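Geranyltranstransferase (Enterococcus faecalis, PDB 3P8L) probably catalyses the magnesium-dependent condensation of isopentenyl diphosphate with geranyl diphosphate to give farnesyl diphosphate and diphosphate. Local coordinates at residues A[24-29]-A[41-46]; A[57-62]-A[75-80]; A[64-69]-A[286-291]; A[193-198]-A[210-215]. One frame throughout, in Å; residues are numbered along the deposited sequence.

Interaction 1: A[24-29]-A[41-46]; sequences VMVDFI and AMLYSI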
loop_
_atom_site.group_PDB
_atom_site.type_symbol
_atom_site.label_atom_id
_atom_site.label_comp_id
_atom_site.label_asym_id
_atom_site.label_seq_id
_atom_site.Cartn_x
_atom_site.Cartn_y
_atom_site.Cartn_z
ATOM N N VAL A 24 0.890 12.097 -14.724
ATOM C CA VAL A 24 1.250 12.059 -13.293
ATOM C C VAL A 24 1.764 10.658 -12.884
ATOM O O VAL A 24 2.817 10.535 -12.246
ATOM C CB VAL A 24 0.093 12.552 -12.391
ATOM C CG1 VAL A 24 0.387 12.280 -10.906
ATOM C CG2 VAL A 24 -0.146 14.086 -12.620
ATOM N N MET A 25 1.047 9.624 -13.321
ATOM C CA MET A 25 1.368 8.229 -12.987
ATOM C C MET A 25 2.740 7.872 -13.537
ATOM O O MET A 25 3.615 7.422 -12.790
ATOM C CB MET A 25 0.334 7.270 -13.576
ATOM C CG MET A 25 -1.024 7.267 -12.899
ATOM S SD MET A 25 -2.169 6.124 -13.696
ATOM C CE MET A 25 -1.604 4.644 -13.007
ATOM N N VAL A 26 2.930 8.124 -14.833
ATOM C CA VAL A 26 4.161 7.758 -15.529
ATOM C C VAL A 26 5.372 8.512 -14.954
ATOM O O VAL A 26 6.414 7.891 -14.672
ATOM C CB VAL A 26 4.003 7.930 -17.076
ATOM C CG1 VAL A 26 5.341 7.997 -17.788
ATOM C CG2 VAL A 26 3.117 6.823 -17.652
ATOM N N ASP A 27 5.224 9.826 -14.760
ATOM C CA ASP A 27 6.297 10.646 -14.198
ATOM C C ASP A 27 6.623 10.173 -12.806
ATOM O O ASP A 27 7.786 10.100 -12.475
ATOM C CB ASP A 27 5.937 12.139 -14.092
ATOM C CG ASP A 27 5.819 12.824 -15.452
ATOM O OD1 ASP A 27 6.200 12.233 -16.465
ATOM O OD2 ASP A 27 5.329 13.965 -15.514
ATOM N N PHE A 28 5.593 9.878 -11.999
ATOM C CA PHE A 28 5.815 9.427 -10.633
ATOM C C PHE A 28 6.585 8.115 -10.585
ATOM O O PHE A 28 7.510 7.991 -9.788
ATOM C CB PHE A 28 4.524 9.312 -9.794
ATOM C CG PHE A 28 4.797 9.055 -8.358
ATOM C CD1 PHE A 28 4.672 7.774 -7.821
ATOM C CD2 PHE A 28 5.256 10.078 -7.546
ATOM C CE1 PHE A 28 4.976 7.532 -6.498
ATOM C CE2 PHE A 28 5.561 9.845 -6.205
ATOM C CZ PHE A 28 5.419 8.567 -5.686
ATOM N N ILE A 29 6.223 7.172 -11.451
ATOM C CA ILE A 29 6.900 5.871 -11.488
ATOM C C ILE A 29 8.343 6.022 -11.991
ATOM O O ILE A 29 9.266 5.461 -11.410
ATOM C CB ILE A 29 6.104 4.807 -12.299
ATOM C CG1 ILE A 29 5.088 4.103 -11.406
ATOM C CG2 ILE A 29 7.010 3.713 -12.838
ATOM C CD1 ILE A 29 3.742 4.744 -11.356
ATOM N N ALA A 41 8.393 -2.726 -15.486
ATOM C CA ALA A 41 7.292 -3.653 -15.323
ATOM C C ALA A 41 6.017 -2.923 -14.872
ATOM O O ALA A 41 4.914 -3.198 -15.379
ATOM C CB ALA A 41 7.682 -4.744 -14.360
ATOM N N MET A 42 6.184 -1.950 -13.978
ATOM C CA MET A 42 5.061 -1.102 -13.555
ATOM C C MET A 42 4.558 -0.263 -14.728
ATOM O O MET A 42 3.354 -0.188 -14.962
ATOM C CB MET A 42 5.452 -0.231 -12.336
ATOM C CG MET A 42 5.671 -1.051 -11.054
ATOM S SD MET A 42 6.108 -0.246 -9.475
ATOM C CE MET A 42 7.596 0.559 -10.007
ATOM N N LEU A 43 5.477 0.363 -15.468
ATOM C CA LEU A 43 5.097 1.163 -16.638
ATOM C C LEU A 43 4.430 0.300 -17.706
ATOM O O LEU A 43 3.533 0.754 -18.398
ATOM C CB LEU A 43 6.304 1.889 -17.243
ATOM C CG LEU A 43 6.955 3.080 -16.532
ATOM C CD1 LEU A 43 8.225 3.545 -17.274
ATOM C CD2 LEU A 43 5.980 4.253 -16.395
ATOM N N TYR A 44 4.860 -0.955 -17.847
ATOM C CA TYR A 44 4.205 -1.833 -18.809
ATOM C C TYR A 44 2.698 -1.915 -18.544
ATOM O O TYR A 44 1.886 -1.699 -19.457
ATOM C CB TYR A 44 4.813 -3.241 -18.803
ATOM C CG TYR A 44 4.033 -4.205 -19.672
ATOM C CD1 TYR A 44 4.187 -4.191 -21.059
ATOM C CD2 TYR A 44 3.176 -5.144 -19.112
ATOM C CE1 TYR A 44 3.483 -5.078 -21.879
ATOM C CE2 TYR A 44 2.438 -6.027 -19.918
ATOM C CZ TYR A 44 2.606 -5.977 -21.312
ATOM O OH TYR A 44 1.919 -6.836 -22.138
ATOM N N SER A 45 2.336 -2.187 -17.296
ATOM C CA SER A 45 0.943 -2.403 -16.939
ATOM C C SER A 45 0.114 -1.120 -16.973
ATOM O O SER A 45 -1.081 -1.175 -17.237
ATOM C CB SER A 45 0.836 -3.051 -15.569
ATOM O OG SER A 45 1.284 -4.395 -15.607
ATOM N N ILE A 46 0.750 0.016 -16.703
ATOM C CA ILE A 46 0.114 1.327 -16.899
ATOM C C ILE A 46 -0.148 1.605 -18.393
ATOM O O ILE A 46 -1.289 1.922 -18.785
ATOM C CB ILE A 46 0.957 2.467 -16.253
ATOM C CG1 ILE A 46 0.920 2.363 -14.735
ATOM C CG2 ILE A 46 0.455 3.856 -16.670
ATOM C CD1 ILE A 46 2.077 3.061 -14.095
#
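V26 and L43 meet where the two helices come nearest in backbone terms, their CA atoms 6.8 Å apart. The V26 side chain crosses that of L43 at about a right angle: CD2 of L43 fits between the two methyls of V26, lying 4.0 Å from V26 CG1 and about as close to CG2, and it also touches the backbone carbon V26 CA. The second methyl, V26 CG2, also reaches I46 CG2, one turn on from L43, at 4.1 Å. I46 carries a second contact on its longer branch. M25 lies at an oblique angle to it, and the bend at chi3 (79°) swings M25 CE to within 3.8 Å of I46 CG1. I29 adds to the apolar layer beside L43, M42 and I46. It was modelled in two conformers, so the closeness of its branch ends is doubtful.

These residues form one face of an antiparallel helix pair, helices 13-31 and 36-47, consecutive in the all-helical isoprenoid synthase fold. The short segments run at 172° with their axes 10.3 Å apart, a spacing filled by branched side chains and methionines, with no hydrogen bond between the segments.

Farther out, M25 rests on M82 of helix 71-92, and M42 packs on A120 and on N155 of the second subunit, which brings this layer to the dimer contact. I46 O accepts a hydrogen bond from R52 NH2; R52 lies in the Gly-Lys-Arg-rich loop that in relatives helps to bind isopentenyl diphosphate.

Interaction 2: A[57-62]-A[75-80]; sequences LVLTTV and QVAASL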
loop_
_atom_site.group_PDB
_atom_site.type_symbol
_atom_site.label_atom_id
_atom_site.label_comp_id
_atom_site.label_asym_id
_atom_site.label_seq_id
_atom_site.Cartn_x
_atom_site.Cartn_y
_atom_site.Cartn_z
ATOM N N LEU A 57 -14.011 9.023 -12.920
ATOM C CA LEU A 57 -15.027 9.365 -11.905
ATOM C C LEU A 57 -14.614 10.503 -10.970
ATOM O O LEU A 57 -15.406 11.425 -10.745
ATOM C CB LEU A 57 -15.424 8.129 -11.099
ATOM C CG LEU A 57 -16.350 7.146 -11.816
ATOM C CD1 LEU A 57 -16.379 5.842 -11.027
ATOM C CD2 LEU A 57 -17.756 7.727 -11.986
ATOM N N VAL A 58 -13.376 10.450 -10.461
ATOM C CA VAL A 58 -12.826 11.517 -9.621
ATOM C C VAL A 58 -12.983 12.879 -10.310
ATOM O O VAL A 58 -13.566 13.801 -9.742
ATOM C CB VAL A 58 -11.328 11.301 -9.261
ATOM C CG1 VAL A 58 -10.791 12.479 -8.459
ATOM C CG2 VAL A 58 -11.120 10.023 -8.454
ATOM N N LEU A 59 -12.480 12.967 -11.535
ATOM C CA LEU A 59 -12.423 14.217 -12.289
ATOM C C LEU A 59 -13.798 14.707 -12.764
ATOM O O LEU A 59 -14.083 15.915 -12.741
ATOM C CB LEU A 59 -11.457 14.082 -13.464
ATOM C CG LEU A 59 -10.002 13.793 -13.056
ATOM C CD1 LEU A 59 -9.150 13.803 -14.277
ATOM C CD2 LEU A 59 -9.437 14.782 -12.019
ATOM N N THR A 60 -14.658 13.766 -13.138
ATOM C CA THR A 60 -16.007 14.095 -13.552
ATOM C C THR A 60 -16.780 14.696 -12.376
ATOM O O THR A 60 -17.563 15.634 -12.557
ATOM C CB THR A 60 -16.708 12.866 -14.161
ATOM O OG1 THR A 60 -15.905 12.362 -15.244
ATOM C CG2 THR A 60 -18.082 13.223 -14.709
ATOM N N THR A 61 -16.525 14.179 -11.175
ATOM C CA THR A 61 -17.221 14.619 -9.964
ATOM C C THR A 61 -16.797 16.054 -9.633
ATOM O O THR A 61 -17.643 16.885 -9.311
ATOM C CB THR A 61 -17.002 13.625 -8.791
ATOM O OG1 THR A 61 -17.549 12.357 -9.168
ATOM C CG2 THR A 61 -17.684 14.085 -7.514
ATOM N N VAL A 62 -15.501 16.338 -9.760
ATOM C CA VAL A 62 -14.966 17.691 -9.591
ATOM C C VAL A 62 -15.583 18.650 -10.644
ATOM O O VAL A 62 -15.937 19.796 -10.321
ATOM C CB VAL A 62 -13.412 17.689 -9.647
ATOM C CG1 VAL A 62 -12.835 19.108 -9.605
ATOM C CG2 VAL A 62 -12.832 16.866 -8.492
ATOM N N GLN A 75 -3.435 14.232 -9.207
ATOM C CA GLN A 75 -2.662 13.418 -8.284
ATOM C C GLN A 75 -3.515 12.380 -7.568
ATOM O O GLN A 75 -3.116 11.208 -7.503
ATOM C CB GLN A 75 -1.869 14.288 -7.298
ATOM C CG GLN A 75 -0.711 15.004 -7.995
ATOM C CD GLN A 75 0.006 15.997 -7.112
ATOM O OE1 GLN A 75 -0.610 16.667 -6.289
ATOM N NE2 GLN A 75 1.317 16.093 -7.278
ATOM N N VAL A 76 -4.678 12.797 -7.050
ATOM C CA VAL A 76 -5.636 11.880 -6.427
ATOM C C VAL A 76 -6.147 10.838 -7.429
ATOM O O VAL A 76 -6.253 9.657 -7.090
ATOM C CB VAL A 76 -6.825 12.628 -5.745
ATOM C CG1 VAL A 76 -7.911 11.660 -5.231
ATOM C CG2 VAL A 76 -6.325 13.459 -4.553
ATOM N N ALA A 77 -6.468 11.290 -8.650
ATOM C CA ALA A 77 -6.949 10.417 -9.709
ATOM C C ALA A 77 -5.882 9.354 -10.051
ATOM O O ALA A 77 -6.208 8.193 -10.205
ATOM C CB ALA A 77 -7.358 11.220 -10.968
ATOM N N ALA A 78 -4.623 9.780 -10.097
ATOM C CA ALA A 78 -3.487 8.928 -10.418
ATOM C C ALA A 78 -3.206 7.872 -9.340
ATOM O O ALA A 78 -2.968 6.697 -9.667
ATOM C CB ALA A 78 -2.258 9.803 -10.693
ATOM N N SER A 79 -3.268 8.293 -8.074
ATOM C CA SER A 79 -3.117 7.393 -6.927
ATOM C C SER A 79 -4.164 6.273 -6.957
ATOM O O SER A 79 -3.832 5.090 -6.790
ATOM C CB SER A 79 -3.216 8.173 -5.612
ATOM O OG SER A 79 -2.050 8.945 -5.392
ATOM N N LEU A 80 -5.421 6.642 -7.201
ATOM C CA LEU A 80 -6.495 5.649 -7.324
ATOM C C LEU A 80 -6.283 4.671 -8.493
ATOM O O LEU A 80 -6.461 3.440 -8.344
ATOM C CB LEU A 80 -7.852 6.356 -7.445
ATOM C CG LEU A 80 -9.103 5.504 -7.609
ATOM C CD1 LEU A 80 -9.280 4.560 -6.435
ATOM C CD2 LEU A 80 -10.359 6.390 -7.806
#
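L57 O, one residue before the V58 that packs on A77, is gripped by two donors of T61. The hydroxyl T61 OG1 donates to L57 O at 2.8 Å, and the helical T61 N reaches the same oxygen at 3.0 Å. The hydroxyl comes in with a C=O...donor angle of 147°, tilted 33° from the carbonyl plane, and the two donors approach from opposite faces of that plane. The hydroxyl's bond satisfies T61 OG1 within a buried helix. T60 OG1 likewise bonds to L56 O, one residue earlier.

The side chains of 57-62 that meet 75-80 are all apolar. V58 is their centre: the methyl CG2 passes L80 CD2 at 3.8 Å, the two side chains sliding by each other in opposite directions. With CG1 anti to its backbone N, V58 sends its other methyl toward V76, a loose contact with V58 CG1 lying 4.4 Å from V76 CG1. A77 meets V58 with its methyl alone, A77 CB lying 4.3 Å from V58 CB. L59 closes on the same methyl from its flank, its CG 4.2 Å from A77 CB. At this alanine the backbones are nearest, V58 CA and A77 CA 6.0 Å apart, and the antiparallel segments cross at 153° with their axes 9.5 Å apart.

Helices 53-64 and 71-92 follow each other in the isoprenoid synthase bundle, the latter leading to its first aspartate-rich motif. No hydrogen bond links the segments and every contact is between carbons, so the fit probably rests on side-chain shape and the exclusion of water.

Interaction 3: A[64-69]-A[286-291]; sequences AFQKEM and NFSEEH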
loop_
_atom_site.group_PDB
_atom_site.type_symbol
_atom_site.label_atom_id
_atom_site.label_comp_id
_atom_site.label_asym_id
_atom_site.label_seq_id
_atom_site.Cartn_x
_atom_site.Cartn_y
_atom_site.Cartn_z
ATOM N N ALA A 64 -18.559 18.266 -12.197
ATOM C CA ALA A 64 -19.945 18.437 -11.762
ATOM C C ALA A 64 -20.163 19.584 -10.754
ATOM O O ALA A 64 -21.197 20.241 -10.803
ATOM C CB ALA A 64 -20.489 17.135 -11.214
ATOM N N PHE A 65 -19.194 19.823 -9.868
ATOM C CA PHE A 65 -19.272 20.925 -8.884
ATOM C C PHE A 65 -18.586 22.215 -9.349
ATOM O O PHE A 65 -18.309 23.109 -8.539
ATOM C CB PHE A 65 -18.713 20.500 -7.517
ATOM C CG PHE A 65 -19.492 19.405 -6.862
ATOM C CD1 PHE A 65 -18.971 18.120 -6.799
ATOM C CD2 PHE A 65 -20.755 19.647 -6.320
ATOM C CE1 PHE A 65 -19.678 17.091 -6.213
ATOM C CE2 PHE A 65 -21.474 18.618 -5.728
ATOM C CZ PHE A 65 -20.934 17.334 -5.675
ATOM N N GLN A 66 -18.314 22.280 -10.650
ATOM C CA GLN A 66 -17.846 23.468 -11.349
ATOM C C GLN A 66 -16.562 24.050 -10.782
ATOM O O GLN A 66 -16.410 25.267 -10.673
ATOM C CB GLN A 66 -18.966 24.522 -11.451
ATOM C CG GLN A 66 -20.079 24.127 -12.437
ATOM C CD GLN A 66 -21.362 24.935 -12.267
ATOM O OE1 GLN A 66 -21.373 25.973 -11.611
ATOM N NE2 GLN A 66 -22.449 24.457 -12.864
ATOM N N LYS A 67 -15.647 23.165 -10.404
ATOM C CA LYS A 67 -14.334 23.578 -9.925
ATOM C C LYS A 67 -13.324 23.395 -11.047
ATOM O O LYS A 67 -13.380 22.406 -11.776
ATOM C CB LYS A 67 -13.941 22.754 -8.702
ATOM C CG LYS A 67 -12.531 23.007 -8.197
ATOM C CD LYS A 67 -12.201 22.094 -7.038
ATOM C CE LYS A 67 -10.862 21.409 -7.237
ATOM N NZ LYS A 67 -9.778 22.324 -7.654
ATOM N N GLU A 68 -12.415 24.350 -11.209
ATOM C CA GLU A 68 -11.352 24.188 -12.189
ATOM C C GLU A 68 -10.353 23.138 -11.692
ATOM O O GLU A 68 -9.996 23.140 -10.514
ATOM C CB GLU A 68 -10.648 25.517 -12.448
ATOM C CG GLU A 68 -9.778 25.504 -13.700
ATOM C CD GLU A 68 -8.970 26.775 -13.872
ATOM O OE1 GLU A 68 -8.460 26.990 -14.992
ATOM O OE2 GLU A 68 -8.840 27.552 -12.898
ATOM N N MET A 69 -9.933 22.246 -12.592
ATOM C CA MET A 69 -8.973 21.190 -12.281
ATOM C C MET A 69 -7.647 21.760 -11.833
ATOM O O MET A 69 -7.126 22.691 -12.437
ATOM C CB MET A 69 -8.715 20.294 -13.500
ATOM C CG MET A 69 -9.854 19.419 -13.888
ATOM S SD MET A 69 -10.505 18.387 -12.585
ATOM C CE MET A 69 -12.080 18.198 -13.311
ATOM N N ASN A 286 -24.493 25.599 -7.657
ATOM C CA ASN A 286 -23.503 25.398 -8.708
ATOM C C ASN A 286 -23.224 23.913 -8.933
ATOM O O ASN A 286 -22.305 23.338 -8.343
ATOM C CB ASN A 286 -22.214 26.154 -8.375
ATOM C CG ASN A 286 -22.401 27.663 -8.389
ATOM O OD1 ASN A 286 -22.312 28.318 -7.352
ATOM N ND2 ASN A 286 -22.672 28.219 -9.568
ATOM N N PHE A 287 -24.034 23.299 -9.787
ATOM C CA PHE A 287 -23.936 21.870 -10.030
ATOM C C PHE A 287 -24.333 21.487 -11.459
ATOM O O PHE A 287 -25.497 21.616 -11.839
ATOM C CB PHE A 287 -24.772 21.102 -9.003
ATOM C CG PHE A 287 -24.584 19.617 -9.054
ATOM C CD1 PHE A 287 -23.359 19.046 -8.722
ATOM C CD2 PHE A 287 -25.632 18.787 -9.417
ATOM C CE1 PHE A 287 -23.175 17.669 -8.766
ATOM C CE2 PHE A 287 -25.463 17.410 -9.465
ATOM C CZ PHE A 287 -24.226 16.849 -9.146
ATOM N N SER A 288 -23.352 21.034 -12.242
ATOM C CA SER A 288 -23.587 20.520 -13.595
ATOM C C SER A 288 -23.893 19.023 -13.538
ATOM O O SER A 288 -22.983 18.191 -13.643
ATOM C CB SER A 288 -22.371 20.765 -14.501
ATOM O OG SER A 288 -22.066 22.145 -14.626
ATOM N N GLU A 289 -25.175 18.691 -13.381
ATOM C CA GLU A 289 -25.644 17.301 -13.232
ATOM C C GLU A 289 -25.294 16.359 -14.385
ATOM O O GLU A 289 -25.130 15.145 -14.170
ATOM C CB GLU A 289 -27.164 17.266 -12.996
ATOM C CG GLU A 289 -27.950 18.303 -13.799
ATOM C CD GLU A 289 -29.445 18.078 -13.744
ATOM O OE1 GLU A 289 -29.939 17.177 -14.456
ATOM O OE2 GLU A 289 -30.128 18.810 -12.993
ATOM N N GLU A 290 -25.182 16.918 -15.594
ATOM C CA GLU A 290 -24.985 16.129 -16.828
ATOM C C GLU A 290 -23.689 15.338 -16.809
ATOM O O GLU A 290 -23.637 14.253 -17.368
ATOM C CB GLU A 290 -25.011 16.993 -18.095
ATOM C CG GLU A 290 -25.806 18.285 -18.006
ATOM C CD GLU A 290 -24.944 19.470 -17.585
ATOM O OE1 GLU A 290 -23.874 19.692 -18.207
ATOM O OE2 GLU A 290 -25.342 20.179 -16.634
ATOM N N HIS A 291 -22.652 15.882 -16.178
ATOM C CA HIS A 291 -21.385 15.169 -16.041
ATOM C C HIS A 291 -21.582 13.792 -15.403
ATOM O O HIS A 291 -21.195 12.778 -15.980
ATOM C CB HIS A 291 -20.350 16.001 -15.291
ATOM C CG HIS A 291 -19.705 17.044 -16.140
ATOM N ND1 HIS A 291 -18.838 16.730 -17.163
ATOM C CD2 HIS A 291 -19.814 18.395 -16.135
ATOM C CE1 HIS A 291 -18.430 17.844 -17.747
ATOM N NE2 HIS A 291 -19.001 18.867 -17.136
#
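Q66 reaches N286 and S288 across this contact, and its side chain can be traced outward from CB, which leaves the backbone toward the other segment. CG, anti to the carbonyl carbon (chi1 -71°), passes S288 OG at 3.6 Å. The chain then runs extended to the amide, whose carbon CD lies beside the backbone of N286. At the tip the amide divides its bonds. Q66 NE2 donates to S288 OG at 2.9 Å along a nearly straight N-H (169°), with the hydroxyl oxygen close to the amide plane. Q66 OE1 takes only a weak bond from N286 ND2, 3.3 Å long, the two amides being turned 65° against each other.

A backbone bond strengthens the join: S288 N donates to A64 O at 2.7 Å. Over one face of the F65 ring, offset toward its rim, stands F287 CE1, and A64 CB touches that same CE1 at 3.7 Å. H291 packs on A64 too, while its NE2 is bonded to the backbone of H8, a residue of the histidine tag; H6 of the tag bonds to the backbone of Q66.

F65 is the first residue to leave the helix, and Q66 after it has left-handed helical backbone angles. The contact thus joins the C-terminal end of helix 53-64 to the loop leading into the last helix, 289-298, in the all-helical isoprenoid synthase fold.

Interaction 4: A[193-198]-A[210-215]; sequences ALIAGG and LLTQFA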
loop_
_atom_site.group_PDB
_atom_site.type_symbol
_atom_site.label_atom_id
_atom_site.label_comp_id
_atom_site.label_asym_id
_atom_site.label_seq_id
_atom_site.Cartn_x
_atom_site.Cartn_y
_atom_site.Cartn_z
ATOM N N ALA A 193 -13.783 7.022 -5.312
ATOM C CA ALA A 193 -13.643 8.018 -6.382
ATOM C C ALA A 193 -14.633 9.187 -6.193
ATOM O O ALA A 193 -14.261 10.353 -6.338
ATOM C CB ALA A 193 -13.828 7.391 -7.747
ATOM N N LEU A 194 -15.877 8.854 -5.865
ATOM C CA LEU A 194 -16.938 9.861 -5.635
ATOM C C LEU A 194 -16.721 10.717 -4.377
ATOM O O LEU A 194 -16.844 11.959 -4.429
ATOM C CB LEU A 194 -18.322 9.197 -5.631
ATOM C CG LEU A 194 -19.074 9.058 -6.969
ATOM C CD1 LEU A 194 -19.547 10.407 -7.464
ATOM C CD2 LEU A 194 -18.268 8.326 -8.060
ATOM N N ILE A 195 -16.381 10.050 -3.270
ATOM C CA ILE A 195 -15.957 10.688 -2.024
ATOM C C ILE A 195 -14.822 11.653 -2.262
ATOM O O ILE A 195 -14.905 12.814 -1.847
ATOM C CB ILE A 195 -15.548 9.633 -0.940
ATOM C CG1 ILE A 195 -16.778 8.872 -0.452
ATOM C CG2 ILE A 195 -14.805 10.276 0.239
ATOM C CD1 ILE A 195 -16.462 7.819 0.573
ATOM N N ALA A 196 -13.773 11.191 -2.954
ATOM C CA ALA A 196 -12.636 12.042 -3.248
ATOM C C ALA A 196 -13.015 13.248 -4.101
ATOM O O ALA A 196 -12.527 14.351 -3.853
ATOM C CB ALA A 196 -11.501 11.257 -3.914
ATOM N N GLY A 197 -13.832 13.025 -5.128
ATOM C CA GLY A 197 -14.402 14.121 -5.920
ATOM C C GLY A 197 -15.074 15.177 -5.041
ATOM O O GLY A 197 -14.790 16.363 -5.177
ATOM N N GLY A 198 -15.925 14.732 -4.114
ATOM C CA GLY A 198 -16.549 15.626 -3.120
ATOM C C GLY A 198 -15.606 16.413 -2.225
ATOM O O GLY A 198 -15.827 17.598 -1.971
ATOM N N LEU A 210 -24.292 11.697 -0.161
ATOM C CA LEU A 210 -25.089 11.470 -1.370
ATOM C C LEU A 210 -24.236 10.981 -2.566
ATOM O O LEU A 210 -24.651 10.098 -3.316
ATOM C CB LEU A 210 -25.850 12.745 -1.747
ATOM C CG LEU A 210 -27.066 13.131 -0.883
ATOM C CD1 LEU A 210 -27.741 14.388 -1.438
ATOM C CD2 LEU A 210 -28.078 11.984 -0.788
ATOM N N LEU A 211 -23.047 11.559 -2.728
ATOM C CA LEU A 211 -22.090 11.120 -3.758
ATOM C C LEU A 211 -21.724 9.643 -3.581
ATOM O O LEU A 211 -21.613 8.902 -4.550
ATOM C CB LEU A 211 -20.836 11.988 -3.705
ATOM C CG LEU A 211 -21.024 13.416 -4.195
ATOM C CD1 LEU A 211 -19.816 14.264 -3.828
ATOM C CD2 LEU A 211 -21.295 13.442 -5.681
ATOM N N THR A 212 -21.596 9.228 -2.323
ATOM C CA THR A 212 -21.363 7.837 -1.947
ATOM C C THR A 212 -22.473 6.892 -2.399
ATOM O O THR A 212 -22.208 5.785 -2.891
ATOM C CB THR A 212 -21.200 7.755 -0.432
ATOM O OG1 THR A 212 -20.087 8.562 -0.054
ATOM C CG2 THR A 212 -21.005 6.309 0.050
ATOM N N GLN A 213 -23.713 7.336 -2.243
ATOM C CA GLN A 213 -24.870 6.563 -2.663
ATOM C C GLN A 213 -24.897 6.449 -4.170
ATOM O O GLN A 213 -25.198 5.374 -4.720
ATOM C CB GLN A 213 -26.170 7.213 -2.166
ATOM C CG GLN A 213 -26.464 7.004 -0.684
ATOM C CD GLN A 213 -27.742 7.714 -0.237
ATOM O OE1 GLN A 213 -28.822 7.484 -0.786
ATOM N NE2 GLN A 213 -27.617 8.580 0.760
ATOM N N PHE A 214 -24.602 7.560 -4.843
ATOM C CA PHE A 214 -24.451 7.538 -6.298
ATOM C C PHE A 214 -23.431 6.482 -6.744
ATOM O O PHE A 214 -23.706 5.704 -7.655
ATOM C CB PHE A 214 -24.023 8.908 -6.835
ATOM C CG PHE A 214 -23.776 8.914 -8.315
ATOM C CD1 PHE A 214 -24.831 9.073 -9.205
ATOM C CD2 PHE A 214 -22.488 8.744 -8.824
ATOM C CE1 PHE A 214 -24.604 9.078 -10.587
ATOM C CE2 PHE A 214 -22.252 8.736 -10.193
ATOM C CZ PHE A 214 -23.317 8.917 -11.083
ATOM N N ALA A 215 -22.261 6.478 -6.101
ATOM C CA ALA A 215 -21.188 5.513 -6.423
ATOM C C ALA A 215 -21.641 4.083 -6.243
ATOM O O ALA A 215 -21.393 3.233 -7.108
ATOM C CB ALA A 215 -19.974 5.776 -5.559
#
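L194 supplies most of what segment 193-198 buries against the second helix, and its backbone is the one closest to it, L194 CA standing 5.6 Å from L211 CA. The side chain lies against the carbonyl oxygen of L211, L194 CB being 3.5 Å from L211 O. Farther along, L194 CG rests on the methyl of A215, CB of A215 being 3.7 Å away. The second torsion (chi2 -70°) carries L194 CD1 to the F214 ring, where it meets CD2 of F214 obliquely at 3.6 Å, and the same methyl also faces L211 CD2.

I195, the next residue, crosses T212 obliquely. Its CG1 comes within 3.3 Å of T212 OG1, a van der Waals contact to an oxygen that is itself hydrogen-bonded to I208 O in its own helix.

One turn on from L194, G198 has no side chain to interpose, so L211 CD1 lies directly against G198 CA at 3.6 Å. This glycine contact and the methyl of A215 are the small groups of the interface; they accompany an axis separation of 8.3 Å at an angle of 152°.

F214 is backed by V276 and L277 of helix 259-283. The whole is a tightly packed antiparallel hairpin of helices 175-200 and 205-230 in the isoprenoid synthase fold, the second of which bears at its far end the second aspartate-rich motif of the family.

Interactions 1, 2 and 4 each join helices that are consecutive in the chain, and interaction 2 touches both interaction 1 and interaction 4. It meets interaction 1 where M25 CG and V24 CG1 pack on A78 CB, each at 3.6 Å, with centres 17 Å apart. Toward interaction 4, L80 CD2 lies 3.6 Å from A193 CB, the centres 11 Å apart. Interaction 3 differs in tying residues more than 200 apart in sequence; it touches interaction 2 through T60 and H291 and interaction 4 through F65 CE1, 3.7 Å from L211 CD1. Interactions 1 and 4, 26 Å apart between centres, do not touch. Helices 71-92 and 205-230 lead from interactions 2 and 4 to the aspartate-rich motifs that in relatives bind magnesium.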